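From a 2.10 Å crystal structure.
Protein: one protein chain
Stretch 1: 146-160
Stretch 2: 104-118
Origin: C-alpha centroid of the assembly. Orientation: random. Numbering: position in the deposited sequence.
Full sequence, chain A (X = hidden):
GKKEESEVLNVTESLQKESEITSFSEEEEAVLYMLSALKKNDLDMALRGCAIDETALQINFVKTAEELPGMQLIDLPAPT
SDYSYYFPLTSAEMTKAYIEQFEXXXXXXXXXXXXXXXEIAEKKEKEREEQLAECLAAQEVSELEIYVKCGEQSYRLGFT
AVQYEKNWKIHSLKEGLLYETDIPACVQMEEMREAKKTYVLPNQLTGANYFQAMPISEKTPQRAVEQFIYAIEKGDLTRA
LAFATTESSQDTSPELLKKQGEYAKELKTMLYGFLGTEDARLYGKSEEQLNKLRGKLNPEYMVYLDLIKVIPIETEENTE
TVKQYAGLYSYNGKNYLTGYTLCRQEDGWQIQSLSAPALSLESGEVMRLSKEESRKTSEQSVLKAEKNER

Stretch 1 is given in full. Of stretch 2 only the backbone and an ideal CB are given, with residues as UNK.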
ATOM      1  N   ILE A 146      12.030   4.029  22.712  1.00 59.07           N
ATOM      2  CA  ILE A 146      10.922   3.870  23.647  1.00 59.93           C
ATOM      3  C   ILE A 146      11.176   2.660  24.535  1.00 61.21           C
ATOM      4  O   ILE A 146      11.382   1.559  24.041  1.00 62.31           O
ATOM      5  CB  ILE A 146       9.593   3.713  22.886  1.00 56.98           C
ATOM      6  CG1 ILE A 146       9.391   4.890  21.928  1.00 57.06           C
ATOM      7  CG2 ILE A 146       8.409   3.605  23.837  1.00 55.30           C
ATOM      8  CD1 ILE A 146       8.426   4.587  20.809  1.00 56.03           C
ATOM      9  N   TYR A 147      11.168   2.877  25.845  1.00 63.24           N
ATOM     10  CA  TYR A 147      11.369   1.801  26.808  1.00 65.99           C
ATOM     11  C   TYR A 147      10.032   1.442  27.439  1.00 66.53           C
ATOM     12  O   TYR A 147       9.394   2.273  28.086  1.00 70.33           O
ATOM     13  CB  TYR A 147      12.396   2.211  27.878  1.00 67.80           C
ATOM     14  CG  TYR A 147      13.759   2.513  27.288  1.00 67.69           C
ATOM     15  CD1 TYR A 147      14.705   1.507  27.120  1.00 68.51           C
ATOM     16  CD2 TYR A 147      14.088   3.800  26.862  1.00 68.27           C
ATOM     17  CE1 TYR A 147      15.947   1.776  26.562  1.00 70.30           C
ATOM     18  CE2 TYR A 147      15.327   4.079  26.300  1.00 69.95           C
ATOM     19  CZ  TYR A 147      16.255   3.063  26.152  1.00 71.05           C
ATOM     20  OH  TYR A 147      17.489   3.320  25.593  1.00 71.85           O
ATOM     21  N   VAL A 148       9.610   0.202  27.236  1.00 65.66           N
ATOM     22  CA  VAL A 148       8.365  -0.288  27.806  1.00 66.47           C
ATOM     23  C   VAL A 148       8.612  -1.526  28.656  1.00 68.97           C
ATOM     24  O   VAL A 148       9.705  -2.084  28.637  1.00 69.24           O
ATOM     25  CB  VAL A 148       7.331  -0.614  26.711  1.00 63.57           C
ATOM     26  CG1 VAL A 148       7.072   0.620  25.854  1.00 61.21           C
ATOM     27  CG2 VAL A 148       7.779  -1.795  25.852  1.00 62.28           C
ATOM     28  N   LYS A 149       7.582  -1.946  29.389  1.00 74.27           N
ATOM     29  CA  LYS A 149       7.664  -3.100  30.282  1.00 76.57           C
ATOM     30  C   LYS A 149       6.445  -4.008  30.127  1.00 78.17           C
ATOM     31  O   LYS A 149       5.310  -3.524  30.124  1.00 76.33           O
ATOM     32  CB  LYS A 149       7.770  -2.619  31.725  1.00 79.23           C
ATOM     33  CG  LYS A 149       7.612  -3.718  32.759  1.00 84.34           C
ATOM     34  CD  LYS A 149       7.692  -3.159  34.162  1.00 88.76           C
ATOM     35  CE  LYS A 149       7.446  -4.240  35.194  1.00 91.68           C
ATOM     36  NZ  LYS A 149       7.474  -3.675  36.567  1.00100.44           N
ATOM     37  N   CYS A 150       6.684  -5.317  30.002  1.00 80.83           N
ATOM     38  CA  CYS A 150       5.605  -6.311  29.916  1.00 83.05           C
ATOM     39  C   CYS A 150       5.876  -7.489  30.848  1.00 85.72           C
ATOM     40  O   CYS A 150       6.584  -8.424  30.483  1.00 83.93           O
ATOM     41  CB  CYS A 150       5.436  -6.804  28.483  1.00 81.28           C
ATOM     42  SG  CYS A 150       5.133  -5.473  27.298  1.00 88.51           S
ATOM     43  N   GLY A 151       5.299  -7.432  32.048  1.00 87.86           N
ATOM     44  CA  GLY A 151       5.519  -8.448  33.078  1.00 88.41           C
ATOM     45  C   GLY A 151       6.805  -8.165  33.825  1.00 90.51           C
ATOM     46  O   GLY A 151       6.947  -7.119  34.458  1.00 90.92           O
ATOM     47  N   GLU A 152       7.745  -9.101  33.762  1.00 91.37           N
ATOM     48  CA  GLU A 152       9.092  -8.869  34.283  1.00 94.57           C
ATOM     49  C   GLU A 152       9.993  -8.316  33.175  1.00 96.35           C
ATOM     50  O   GLU A 152      11.090  -7.825  33.452  1.00 91.29           O
ATOM     51  CB  GLU A 152       9.692 -10.165  34.849  1.00 95.60           C
ATOM     52  CG  GLU A 152       8.744 -10.977  35.721  1.00 96.70           C
ATOM     53  CD  GLU A 152       7.973 -10.114  36.700  1.00 97.67           C
ATOM     54  OE1 GLU A 152       8.582  -9.626  37.674  1.00 94.68           O
ATOM     55  OE2 GLU A 152       6.757  -9.919  36.485  1.00 96.72           O
ATOM     56  N   GLN A 153       9.510  -8.381  31.929  1.00 98.31           N
ATOM     57  CA  GLN A 153      10.297  -8.018  30.743  1.00 95.89           C
ATOM     58  C   GLN A 153      10.323  -6.508  30.506  1.00 89.37           C
ATOM     59  O   GLN A 153       9.332  -5.820  30.735  1.00 91.34           O
ATOM     60  CB  GLN A 153       9.735  -8.695  29.477  1.00 99.35           C
ATOM     61  CG  GLN A 153       9.338 -10.161  29.616  1.00102.83           C
ATOM     62  CD  GLN A 153      10.413 -11.005  30.269  1.00111.08           C
ATOM     63  OE1 GLN A 153      10.533 -11.036  31.495  1.00108.81           O
ATOM     64  NE2 GLN A 153      11.194 -11.707  29.452  1.00114.78           N
ATOM     65  N   SER A 154      11.465  -6.011  30.040  1.00 83.97           N
ATOM     66  CA  SER A 154      11.594  -4.643  29.549  1.00 81.61           C
ATOM     67  C   SER A 154      12.067  -4.711  28.093  1.00 76.41           C
ATOM     68  O   SER A 154      12.933  -5.521  27.766  1.00 74.08           O
ATOM     69  CB  SER A 154      12.594  -3.863  30.409  1.00 86.75           C
ATOM     70  OG  SER A 154      12.642  -2.494  30.043  1.00 89.00           O
ATOM     71  N   TYR A 155      11.490  -3.888  27.218  1.00 72.70           N
ATOM     72  CA  TYR A 155      11.922  -3.835  25.807  1.00 71.06           C
ATOM     73  C   TYR A 155      12.190  -2.398  25.356  1.00 69.41           C
ATOM     74  O   TYR A 155      11.629  -1.451  25.914  1.00 70.33           O
ATOM     75  CB  TYR A 155      10.875  -4.472  24.880  1.00 67.03           C
ATOM     76  CG  TYR A 155      10.415  -5.851  25.295  1.00 69.48           C
ATOM     77  CD1 TYR A 155       9.321  -6.012  26.139  1.00 76.93           C
ATOM     78  CD2 TYR A 155      11.070  -6.991  24.845  1.00 70.88           C
ATOM     79  CE1 TYR A 155       8.892  -7.268  26.525  1.00 81.62           C
ATOM     80  CE2 TYR A 155      10.648  -8.254  25.226  1.00 76.05           C
ATOM     81  CZ  TYR A 155       9.558  -8.385  26.064  1.00 82.63           C
ATOM     82  OH  TYR A 155       9.129  -9.632  26.449  1.00 89.49           O
ATOM     83  N   ARG A 156      13.061  -2.241  24.361  1.00 66.83           N
ATOM     84  CA  ARG A 156      13.266  -0.948  23.714  1.00 67.12           C
ATOM     85  C   ARG A 156      12.644  -1.002  22.327  1.00 63.69           C
ATOM     86  O   ARG A 156      12.796  -1.996  21.614  1.00 66.57           O
ATOM     87  CB  ARG A 156      14.759  -0.573  23.622  1.00 69.79           C
ATOM     88  CG  ARG A 156      15.023   0.695  22.803  1.00 69.26           C
ATOM     89  CD  ARG A 156      16.442   1.240  22.930  1.00 72.75           C
ATOM     90  NE  ARG A 156      17.470   0.266  22.568  1.00 74.45           N
ATOM     91  CZ  ARG A 156      17.765  -0.112  21.323  1.00 75.65           C
ATOM     92  NH1 ARG A 156      17.113   0.384  20.275  1.00 77.43           N
ATOM     93  NH2 ARG A 156      18.721  -1.010  21.122  1.00 76.12           N
ATOM     94  N   LEU A 157      11.936   0.058  21.950  1.00 59.27           N
ATOM     95  CA  LEU A 157      11.391   0.166  20.599  1.00 57.09           C
ATOM     96  C   LEU A 157      11.956   1.415  19.947  1.00 55.61           C
ATOM     97  O   LEU A 157      12.370   2.338  20.636  1.00 56.16           O
ATOM     98  CB  LEU A 157       9.867   0.237  20.627  1.00 57.09           C
ATOM     99  CG  LEU A 157       9.132  -0.723  21.566  1.00 61.95           C
ATOM    100  CD1 LEU A 157       7.710  -0.245  21.814  1.00 64.90           C
ATOM    101  CD2 LEU A 157       9.129  -2.130  21.001  1.00 62.85           C
ATOM    102  N   GLY A 158      11.979   1.436  18.618  1.00 52.48           N
ATOM    103  CA  GLY A 158      12.402   2.619  17.880  1.00 51.49           C
ATOM    104  C   GLY A 158      11.319   3.057  16.924  1.00 49.26           C
ATOM    105  O   GLY A 158      11.021   2.348  15.976  1.00 47.96           O
ATOM    106  N   PHE A 159      10.707   4.211  17.180  1.00 49.77           N
ATOM    107  CA  PHE A 159       9.750   4.793  16.235  1.00 48.73           C
ATOM    108  C   PHE A 159      10.367   5.997  15.519  1.00 49.92           C
ATOM    109  O   PHE A 159      11.091   6.808  16.130  1.00 50.46           O
ATOM    110  CB  PHE A 159       8.452   5.257  16.931  1.00 49.63           C
ATOM    111  CG  PHE A 159       7.625   4.155  17.560  1.00 48.31           C
ATOM    112  CD1 PHE A 159       7.935   2.802  17.400  1.00 47.21           C
ATOM    113  CD2 PHE A 159       6.487   4.486  18.286  1.00 49.37           C
ATOM    114  CE1 PHE A 159       7.157   1.816  17.983  1.00 46.56           C
ATOM    115  CE2 PHE A 159       5.699   3.499  18.872  1.00 48.59           C
ATOM    116  CZ  PHE A 159       6.035   2.165  18.719  1.00 47.56           C
ATOM    117  N   THR A 160      10.058   6.115  14.226  1.00 47.70           N
ATOM    118  CA  THR A 160      10.332   7.325  13.466  1.00 49.01           C
ATOM    119  C   THR A 160       9.051   8.164  13.379  1.00 48.24           C
ATOM    120  O   THR A 160       8.091   7.796  12.695  1.00 47.95           O
ATOM    121  CB  THR A 160      10.843   7.009  12.053  1.00 50.17           C
ATOM    122  OG1 THR A 160      11.976   6.134  12.135  1.00 54.72           O
ATOM    123  CG2 THR A 160      11.227   8.285  11.319  1.00 50.80           C
ATOM    124  N   UNK A 104       3.703  -7.474  13.530  1.00 44.64           N
ATOM    125  CA  UNK A 104       5.033  -7.908  13.951  1.00 47.67           C
ATOM    126  C   UNK A 104       5.337  -7.528  15.415  1.00 50.43           C
ATOM    127  O   UNK A 104       5.709  -8.398  16.215  1.00 52.65           O
ATOM    128  CB  UNK A 104       6.089  -7.299  13.026  1.00 47.67           C
ATOM    129  N   UNK A 105       5.172  -6.253  15.771  1.00 47.22           N
ATOM    130  CA  UNK A 105       5.415  -5.815  17.157  1.00 50.02           C
ATOM    131  C   UNK A 105       4.476  -6.501  18.137  1.00 50.48           C
ATOM    132  O   UNK A 105       4.859  -6.779  19.269  1.00 58.99           O
ATOM    133  CB  UNK A 105       5.256  -4.298  17.272  1.00 50.02           C
ATOM    134  N   UNK A 106       3.237  -6.734  17.716  1.00 47.83           N
ATOM    135  CA  UNK A 106       2.255  -7.432  18.546  1.00 51.61           C
ATOM    136  C   UNK A 106       2.662  -8.887  18.766  1.00 53.89           C
ATOM    137  O   UNK A 106       2.317  -9.472  19.778  1.00 57.58           O
ATOM    138  CB  UNK A 106       0.868  -7.365  17.903  1.00 51.61           C
ATOM    139  N   UNK A 107       3.394  -9.458  17.814  1.00 53.42           N
ATOM    140  CA  UNK A 107       3.915 -10.814  17.936  1.00 55.26           C
ATOM    141  C   UNK A 107       5.203 -10.815  18.749  1.00 55.51           C
ATOM    142  O   UNK A 107       5.347 -11.599  19.674  1.00 56.96           O
ATOM    143  CB  UNK A 107       4.156 -11.426  16.554  1.00 55.26           C
ATOM    144  N   UNK A 108       6.132  -9.932  18.400  1.00 58.03           N
ATOM    145  CA  UNK A 108       7.486  -9.961  18.976  1.00 60.92           C
ATOM    146  C   UNK A 108       7.589  -9.418  20.402  1.00 61.04           C
ATOM    147  O   UNK A 108       8.653  -9.488  21.008  1.00 68.82           O
ATOM    148  CB  UNK A 108       8.431  -9.159  18.078  1.00 60.92           C
ATOM    149  N   UNK A 109       6.500  -8.860  20.919  1.00 59.96           N
ATOM    150  CA  UNK A 109       6.417  -8.441  22.309  1.00 61.89           C
ATOM    151  C   UNK A 109       5.307  -9.247  22.966  1.00 64.94           C
ATOM    152  O   UNK A 109       4.125  -8.944  22.777  1.00 60.67           O
ATOM    153  CB  UNK A 109       6.163  -6.937  22.430  1.00 61.89           C
ATOM    154  N   UNK A 110       5.681 -10.287  23.731  1.00 69.52           N
ATOM    155  CA  UNK A 110       4.662 -11.119  24.360  1.00 72.62           C
ATOM    156  C   UNK A 110       3.938 -10.339  25.464  1.00 76.26           C
ATOM    157  O   UNK A 110       4.579  -9.553  26.185  1.00 76.67           O
ATOM    158  CB  UNK A 110       5.290 -12.392  24.930  1.00 72.62           C
ATOM    159  N   UNK A 111       2.623 -10.546  25.580  1.00 74.78           N
ATOM    160  CA  UNK A 111       1.798  -9.822  26.552  1.00 75.09           C
ATOM    161  C   UNK A 111       1.936  -8.319  26.330  1.00 71.99           C
ATOM    162  O   UNK A 111       2.210  -7.568  27.265  1.00 71.86           O
ATOM    163  CB  UNK A 111       2.194 -10.189  27.984  1.00 75.09           C
ATOM    164  N   UNK A 112       1.774  -7.891  25.077  1.00 71.09           N
ATOM    165  CA  UNK A 112       1.806  -6.465  24.741  1.00 65.37           C
ATOM    166  C   UNK A 112       0.612  -5.750  25.394  1.00 64.71           C
ATOM    167  O   UNK A 112       0.660  -4.554  25.642  1.00 63.51           O
ATOM    168  CB  UNK A 112       1.788  -6.267  23.224  1.00 65.37           C
ATOM    169  N   UNK A 113      -0.431  -6.511  25.714  1.00 67.93           N
ATOM    170  CA  UNK A 113      -1.590  -6.017  26.469  1.00 75.16           C
ATOM    171  C   UNK A 113      -1.221  -5.389  27.817  1.00 76.08           C
ATOM    172  O   UNK A 113      -1.851  -4.417  28.250  1.00 76.22           O
ATOM    173  CB  UNK A 113      -2.574  -7.165  26.703  1.00 75.16           C
ATOM    174  N   UNK A 114      -0.203  -5.940  28.475  1.00 73.38           N
ATOM    175  CA  UNK A 114       0.193  -5.495  29.818  1.00 72.37           C
ATOM    176  C   UNK A 114       1.269  -4.392  29.812  1.00 71.43           C
ATOM    177  O   UNK A 114       2.018  -4.243  30.781  1.00 68.60           O
ATOM    178  CB  UNK A 114       0.706  -6.695  30.617  1.00 72.37           C
ATOM    179  N   UNK A 115       1.305  -3.600  28.741  1.00 67.19           N
ATOM    180  CA  UNK A 115       2.411  -2.681  28.457  1.00 67.02           C
ATOM    181  C   UNK A 115       2.446  -1.441  29.367  1.00 68.92           C
ATOM    182  O   UNK A 115       1.426  -0.792  29.582  1.00 68.47           O
ATOM    183  CB  UNK A 115       2.326  -2.229  26.998  1.00 67.02           C
ATOM    184  N   UNK A 116       3.630  -1.118  29.884  1.00 68.73           N
ATOM    185  CA  UNK A 116       3.834   0.087  30.680  1.00 72.84           C
ATOM    186  C   UNK A 116       4.942   0.928  30.058  1.00 71.53           C
ATOM    187  O   UNK A 116       6.013   0.413  29.760  1.00 72.34           O
ATOM    188  CB  UNK A 116       4.174  -0.267  32.129  1.00 72.84           C
ATOM    189  N   UNK A 117       4.695   2.227  29.910  1.00 71.49           N
ATOM    190  CA  UNK A 117       5.662   3.141  29.303  1.00 70.04           C
ATOM    191  C   UNK A 117       6.649   3.681  30.334  1.00 72.08           C
ATOM    192  O   UNK A 117       6.306   4.532  31.152  1.00 74.16           O
ATOM    193  CB  UNK A 117       4.935   4.302  28.620  1.00 70.04           C
ATOM    194  N   UNK A 118       7.887   3.202  30.275  1.00 72.77           N
ATOM    195  CA  UNK A 118       8.909   3.585  31.255  1.00 73.98           C
ATOM    196  C   UNK A 118       9.553   4.914  30.885  1.00 74.79           C
ATOM    197  O   UNK A 118       9.726   5.788  31.734  1.00 78.60           O
ATOM    198  CB  UNK A 118       9.980   2.498  31.364  1.00 73.98           C
TER

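Position 104 lies on a helix, its CB beyond reach of the hairpin formed by 146-150 and 153-160, so stretch 1 sets no preference; it is Glu104. Position 105 turns its CB toward the hairpin, but no atom there lies within 5.5 Å of it. A long apolar side chain could span the gap toward Leu157 and Phe159. Leu105 reaches Phe159, its CD2 lying 4.0 Å from CE1 of Phe159, at the ring edge.

Positions 106, 107 and 108 make no contact, and many residues would serve; they are Ser106, Thr107 and Glu108.

At 109 the chain leaves helical angles. The CB is 4.9 Å from CE1 of Tyr155 and 5.2 Å from SG of Cys150, with Leu157 beyond, so a branched or long aliphatic residue suits. Ile109 uses both branches: CG2 lies 3.7 Å from SG of Cys150 and 3.9 Å from CE1 of Tyr155, while CD1 meets CD2 of Leu157 at 3.5 Å.

Position 110, with phi -69° and psi 142°, permits proline among many residues, and the Tyr155 hydroxyl is near. Pro110 places its CD 3.2 Å from OH of Tyr155.

Position 111 has positive phi (57°), which favours glycine, asparagine or aspartate, though others can adopt it. Its CB points toward stretch 1. The residue is Glu111, whose backbone O packs 3.5 Å from CB of Cys150.

Positions 112 and 113 form a 3-10 segment with CBs directed away; they are Ile112 and Glu113.

At 114 the CB faces the turn, 4.9 Å from N of Gly151. A small polar residue could fit; OG1 of Thr114 donates to O of Glu111 at 2.8 Å.

The CB at 115 sits 4.3 Å from SG of Cys150 and 5.3 Å from CB of Val148, inviting an aliphatic residue. Leu115 brings CG to 4.2 Å from CB of Val148.

Position 116 pairs antiparallel with Lys149: its N donates to O of Lys149, and N of Lys149 donates to its O, both at 2.9 Å. Its side chain shares a sheet face with that lysine, so an acid is attractive, though polar residues would also do. Glu116 has OE2 4.5 Å from NZ of Lys149, beyond a salt bridge.

Position 117 pairs with Val148 without hydrogen bonds, and beta-branched residues suit the strand; it is Val117.

At 118, N donates to O of Tyr147 at 2.8 Å, and the CB points toward stretch 1. A sizeable apolar residue can cover the strand. Leu118 brings CD1 to 3.6 Å from OG of Ser154 and CD2 to 3.9 Å from CB of Lys149.

Stretch 2 104-118: ELSTEIPEIETLEVL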
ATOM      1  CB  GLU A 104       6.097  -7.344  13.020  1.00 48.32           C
ATOM      2  CG  GLU A 104       7.502  -7.814  13.342  1.00 54.97           C
ATOM      3  CD  GLU A 104       8.539  -7.329  12.349  1.00 61.70           C
ATOM      4  OE1 GLU A 104       8.164  -6.847  11.257  1.00 64.80           O
ATOM      5  OE2 GLU A 104       9.740  -7.443  12.668  1.00 72.53           O
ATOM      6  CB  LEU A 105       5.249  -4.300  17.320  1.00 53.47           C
ATOM      7  CG  LEU A 105       6.457  -3.394  17.089  1.00 58.68           C
ATOM      8  CD1 LEU A 105       6.887  -3.390  15.624  1.00 60.44           C
ATOM      9  CD2 LEU A 105       6.123  -1.981  17.545  1.00 59.19           C
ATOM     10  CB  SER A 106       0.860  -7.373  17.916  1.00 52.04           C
ATOM     11  OG  SER A 106       0.307  -6.066  18.010  1.00 57.28           O
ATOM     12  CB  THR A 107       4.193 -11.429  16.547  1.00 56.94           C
ATOM     13  OG1 THR A 107       2.953 -11.735  15.913  1.00 60.19           O
ATOM     14  CG2 THR A 107       5.021 -12.713  16.646  1.00 62.96           C
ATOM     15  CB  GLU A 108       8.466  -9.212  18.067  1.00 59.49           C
ATOM     16  CG  GLU A 108       8.711  -9.910  16.743  1.00 61.47           C
ATOM     17  CD  GLU A 108       9.261 -11.312  16.913  1.00 67.15           C
ATOM     18  OE1 GLU A 108      10.230 -11.486  17.681  1.00 75.75           O
ATOM     19  OE2 GLU A 108       8.725 -12.244  16.277  1.00 71.32           O
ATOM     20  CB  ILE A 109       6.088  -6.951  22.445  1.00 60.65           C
ATOM     21  CG1 ILE A 109       7.100  -6.119  21.661  1.00 65.33           C
ATOM     22  CG2 ILE A 109       6.072  -6.548  23.915  1.00 64.02           C
ATOM     23  CD1 ILE A 109       6.698  -4.667  21.488  1.00 69.05           C
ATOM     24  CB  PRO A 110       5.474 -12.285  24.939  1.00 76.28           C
ATOM     25  CG  PRO A 110       6.816 -11.693  25.235  1.00 73.99           C
ATOM     26  CD  PRO A 110       7.042 -10.629  24.193  1.00 71.33           C
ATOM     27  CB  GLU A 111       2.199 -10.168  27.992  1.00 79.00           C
ATOM     28  CG  GLU A 111       2.226 -11.650  28.322  1.00 84.84           C
ATOM     29  CD  GLU A 111       2.614 -11.906  29.772  1.00 95.66           C
ATOM     30  OE1 GLU A 111       3.716 -11.478  30.189  1.00 90.17           O
ATOM     31  OE2 GLU A 111       1.816 -12.534  30.499  1.00105.08           O
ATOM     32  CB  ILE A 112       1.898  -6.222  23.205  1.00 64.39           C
ATOM     33  CG1 ILE A 112       1.994  -4.725  22.899  1.00 62.86           C
ATOM     34  CG2 ILE A 112       0.721  -6.838  22.442  1.00 61.81           C
ATOM     35  CD1 ILE A 112       2.685  -4.419  21.593  1.00 63.45           C
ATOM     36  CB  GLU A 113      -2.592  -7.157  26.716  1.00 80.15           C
ATOM     37  CG  GLU A 113      -3.355  -7.611  25.473  1.00 87.34           C
ATOM     38  CD  GLU A 113      -2.531  -8.463  24.511  1.00 92.62           C
ATOM     39  OE1 GLU A 113      -1.467  -8.990  24.920  1.00 98.06           O
ATOM     40  OE2 GLU A 113      -2.955  -8.606  23.336  1.00 81.85           O
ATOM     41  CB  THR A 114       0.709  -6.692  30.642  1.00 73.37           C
ATOM     42  OG1 THR A 114       1.854  -7.264  29.990  1.00 72.57           O
ATOM     43  CG2 THR A 114      -0.385  -7.751  30.784  1.00 72.51           C
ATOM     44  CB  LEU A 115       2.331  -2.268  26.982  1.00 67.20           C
ATOM     45  CG  LEU A 115       3.197  -1.153  26.393  1.00 68.54           C
ATOM     46  CD1 LEU A 115       3.360  -1.402  24.901  1.00 67.27           C
ATOM     47  CD2 LEU A 115       2.617   0.238  26.641  1.00 69.40           C
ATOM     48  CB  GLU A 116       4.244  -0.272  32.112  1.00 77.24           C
ATOM     49  CG  GLU A 116       3.143  -0.836  32.989  1.00 80.53           C
ATOM     50  CD  GLU A 116       3.628  -1.136  34.402  1.00 86.28           C
ATOM     51  OE1 GLU A 116       4.105  -0.208  35.096  1.00 87.34           O
ATOM     52  OE2 GLU A 116       3.532  -2.307  34.825  1.00 88.28           O
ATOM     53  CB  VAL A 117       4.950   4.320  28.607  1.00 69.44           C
ATOM     54  CG1 VAL A 117       5.964   5.228  27.920  1.00 69.44           C
ATOM     55  CG2 VAL A 117       3.929   3.795  27.603  1.00 64.57           C
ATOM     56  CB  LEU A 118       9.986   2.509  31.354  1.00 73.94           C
ATOM     57  CG  LEU A 118       9.484   1.081  31.575  1.00 75.26           C
ATOM     58  CD1 LEU A 118      10.660   0.116  31.580  1.00 78.18           C
ATOM     59  CD2 LEU A 118       8.671   0.958  32.854  1.00 75.56           C
TER
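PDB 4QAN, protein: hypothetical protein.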